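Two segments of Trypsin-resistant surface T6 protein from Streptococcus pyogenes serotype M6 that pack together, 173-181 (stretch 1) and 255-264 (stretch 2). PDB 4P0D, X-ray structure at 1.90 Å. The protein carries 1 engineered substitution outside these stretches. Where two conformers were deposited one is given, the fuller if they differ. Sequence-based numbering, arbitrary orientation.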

# COMPACT_ATOMS: atom_id res chain seq x y z
N SER A 173 -7.50 -10.52 -4.92
CA SER A 173 -6.46 -10.26 -5.91
C SER A 173 -6.14 -8.78 -5.90
O SER A 173 -6.97 -7.95 -6.23
CB SER A 173 -6.91 -10.69 -7.31
OG SER A 173 -7.12 -12.10 -7.33
N TYR A 174 -4.91 -8.47 -5.50
CA TYR A 174 -4.46 -7.10 -5.38
C TYR A 174 -3.53 -6.76 -6.54
O TYR A 174 -2.81 -7.61 -7.07
CB TYR A 174 -3.70 -6.94 -4.08
CG TYR A 174 -4.52 -7.10 -2.83
CD1 TYR A 174 -4.73 -8.36 -2.26
CD2 TYR A 174 -5.07 -6.00 -2.20
CE1 TYR A 174 -5.47 -8.49 -1.10
CE2 TYR A 174 -5.82 -6.13 -1.04
CZ TYR A 174 -6.01 -7.37 -0.50
OH TYR A 174 -6.74 -7.47 0.65
N SER A 175 -3.55 -5.49 -6.92
CA SER A 175 -2.74 -4.98 -8.02
C SER A 175 -2.23 -3.57 -7.69
O SER A 175 -2.97 -2.75 -7.13
CB SER A 175 -3.53 -4.98 -9.32
OG SER A 175 -4.65 -4.13 -9.25
N LEU A 176 -0.97 -3.33 -8.02
CA LEU A 176 -0.34 -2.04 -7.79
C LEU A 176 0.10 -1.47 -9.11
O LEU A 176 0.66 -2.18 -9.95
CB LEU A 176 0.89 -2.19 -6.91
CG LEU A 176 0.75 -2.73 -5.50
CD1 LEU A 176 2.13 -2.94 -4.89
CD2 LEU A 176 -0.08 -1.78 -4.65
N THR A 177 -0.16 -0.18 -9.32
CA THR A 177 0.50 0.55 -10.40
C THR A 177 1.15 1.78 -9.78
O THR A 177 0.74 2.24 -8.71
CB THR A 177 -0.47 0.98 -11.49
OG1 THR A 177 -1.40 1.92 -10.96
CG2 THR A 177 -1.24 -0.23 -12.07
N PHE A 178 2.17 2.31 -10.43
CA PHE A 178 2.82 3.50 -9.90
C PHE A 178 3.50 4.37 -10.94
O PHE A 178 3.80 3.90 -12.05
CB PHE A 178 3.78 3.14 -8.75
CG PHE A 178 4.82 2.12 -9.09
CD1 PHE A 178 4.50 0.77 -9.13
CD2 PHE A 178 6.13 2.51 -9.33
CE1 PHE A 178 5.47 -0.18 -9.42
CE2 PHE A 178 7.12 1.57 -9.62
CZ PHE A 178 6.78 0.23 -9.66
N GLU A 179 3.67 5.65 -10.60
CA GLU A 179 4.39 6.60 -11.45
C GLU A 179 5.77 6.77 -10.86
O GLU A 179 5.91 6.98 -9.67
CB GLU A 179 3.65 7.94 -11.54
CG GLU A 179 2.28 7.78 -12.19
CD GLU A 179 1.40 9.01 -12.09
OE1 GLU A 179 0.94 9.37 -10.98
OE2 GLU A 179 1.15 9.59 -13.16
N LEU A 180 6.79 6.66 -11.70
CA LEU A 180 8.17 6.71 -11.24
C LEU A 180 8.66 8.13 -10.99
O LEU A 180 8.23 9.06 -11.66
CB LEU A 180 9.09 6.08 -12.29
CG LEU A 180 8.91 4.58 -12.52
CD1 LEU A 180 9.63 4.16 -13.79
CD2 LEU A 180 9.44 3.79 -11.34
N PRO A 181 9.62 8.28 -10.07
CA PRO A 181 10.36 9.54 -10.05
C PRO A 181 11.18 9.64 -11.34
O PRO A 181 11.40 8.62 -12.01
CB PRO A 181 11.29 9.38 -8.86
CG PRO A 181 11.51 7.92 -8.75
CD PRO A 181 10.22 7.29 -9.16
N ILE A 255 9.70 2.95 -17.75
CA ILE A 255 8.39 2.31 -17.87
C ILE A 255 8.10 1.62 -16.54
O ILE A 255 8.94 0.86 -16.05
CB ILE A 255 8.38 1.31 -19.05
CG1 ILE A 255 8.41 2.08 -20.38
CG2 ILE A 255 7.16 0.39 -19.02
CD1 ILE A 255 8.90 1.25 -21.56
N SER A 256 6.96 1.90 -15.93
CA SER A 256 6.65 1.34 -14.60
C SER A 256 6.18 -0.10 -14.70
O SER A 256 5.32 -0.39 -15.51
CB SER A 256 5.52 2.10 -13.90
OG SER A 256 5.88 3.44 -13.71
N PRO A 257 6.70 -0.97 -13.84
CA PRO A 257 6.18 -2.33 -13.76
C PRO A 257 4.81 -2.33 -13.08
O PRO A 257 4.48 -1.38 -12.38
CB PRO A 257 7.20 -3.04 -12.88
CG PRO A 257 7.71 -1.96 -11.99
CD PRO A 257 7.73 -0.72 -12.83
N ASN A 258 4.01 -3.37 -13.33
CA ASN A 258 2.71 -3.55 -12.71
C ASN A 258 2.80 -4.82 -11.85
O ASN A 258 3.27 -5.86 -12.32
CB ASN A 258 1.64 -3.66 -13.80
CG ASN A 258 1.48 -2.36 -14.59
OD1 ASN A 258 1.46 -1.26 -14.02
ND2 ASN A 258 1.41 -2.47 -15.91
N ILE A 259 2.42 -4.71 -10.57
CA ILE A 259 2.63 -5.77 -9.61
C ILE A 259 1.26 -6.34 -9.22
O ILE A 259 0.33 -5.59 -8.95
CB ILE A 259 3.35 -5.22 -8.34
CG1 ILE A 259 4.68 -4.56 -8.72
CG2 ILE A 259 3.59 -6.31 -7.30
CD1 ILE A 259 5.47 -4.07 -7.52
N SER A 260 1.15 -7.67 -9.17
CA SER A 260 -0.05 -8.32 -8.69
C SER A 260 0.28 -9.36 -7.63
O SER A 260 1.38 -9.92 -7.61
CB SER A 260 -0.81 -8.94 -9.87
OG SER A 260 -1.25 -7.88 -10.67
N TYR A 261 -0.67 -9.60 -6.74
CA TYR A 261 -0.53 -10.63 -5.72
C TYR A 261 -1.86 -10.96 -5.08
O TYR A 261 -2.84 -10.23 -5.24
CB TYR A 261 0.50 -10.23 -4.66
CG TYR A 261 0.38 -8.80 -4.18
CD1 TYR A 261 0.95 -7.75 -4.89
CD2 TYR A 261 -0.30 -8.51 -3.00
CE1 TYR A 261 0.85 -6.43 -4.44
CE2 TYR A 261 -0.41 -7.21 -2.54
CZ TYR A 261 0.17 -6.18 -3.25
OH TYR A 261 0.05 -4.89 -2.76
N LYS A 262 -1.90 -12.07 -4.36
CA LYS A 262 -3.14 -12.54 -3.78
C LYS A 262 -3.00 -12.77 -2.31
O LYS A 262 -1.91 -13.04 -1.82
CB LYS A 262 -3.51 -13.86 -4.42
CG LYS A 262 -3.96 -13.74 -5.86
CD LYS A 262 -4.20 -15.15 -6.35
CE LYS A 262 -4.72 -15.21 -7.76
NZ LYS A 262 -4.90 -16.68 -8.06
N ALA A 263 -4.12 -12.70 -1.60
CA ALA A 263 -4.20 -13.15 -0.24
C ALA A 263 -5.54 -13.83 0.01
O ALA A 263 -6.51 -13.59 -0.72
CB ALA A 263 -3.97 -12.00 0.71
N VAL A 264 -5.61 -14.69 1.01
CA VAL A 264 -6.85 -15.41 1.33
C VAL A 264 -7.35 -15.09 2.74
O VAL A 264 -6.58 -15.12 3.71
CB VAL A 264 -6.68 -16.93 1.19
CG1 VAL A 264 -5.70 -17.44 2.23
CG2 VAL A 264 -8.02 -17.63 1.34
O HOH W 1 2.88 0.71 -12.67
O HOH W 2 6.11 6.34 -14.51

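Where the antiparallel ladder stops, a water and a serine hydroxyl take over. Beyond L176 the strands part, and water 1 fills the gap, accepting from F178 N (2.8 Å) and lying 2.6 Å from P257 O and 2.8 Å from N258 OD1. Proline has no amide hydrogen to offer at this point; instead S256 OG donates to F178 O (2.7 Å). The same hydroxyl lies 3.0 Å from water 2, which accepts from L180 N at 2.9 Å, so one small, polar side chain serves two backbone groups.

The regular part is held by two pairs of backbone hydrogen bonds: Y174 N to Y261 O (2.7 Å) and Y261 N to Y174 O (2.9 Å), then L176 N to I259 O (2.8 Å) and I259 N to L176 O (3.1 Å). Their side chains share one buried face. With chi1 in p, Y261 lays its ring beneath Y174 CB, 4.0 Å from the ring centroid, so the two tyrosine rings, nearly parallel, are slid apart and barely overlap. L176 CD1 meets the Y261 edge, 3.7 Å from CE1. F178, also p, brings CZ to 3.3 Å from P257 CG, extending the apolar layer. S173, S175, S260 and K262 occupy the other, more exposed face, where polar side chains can meet solvent.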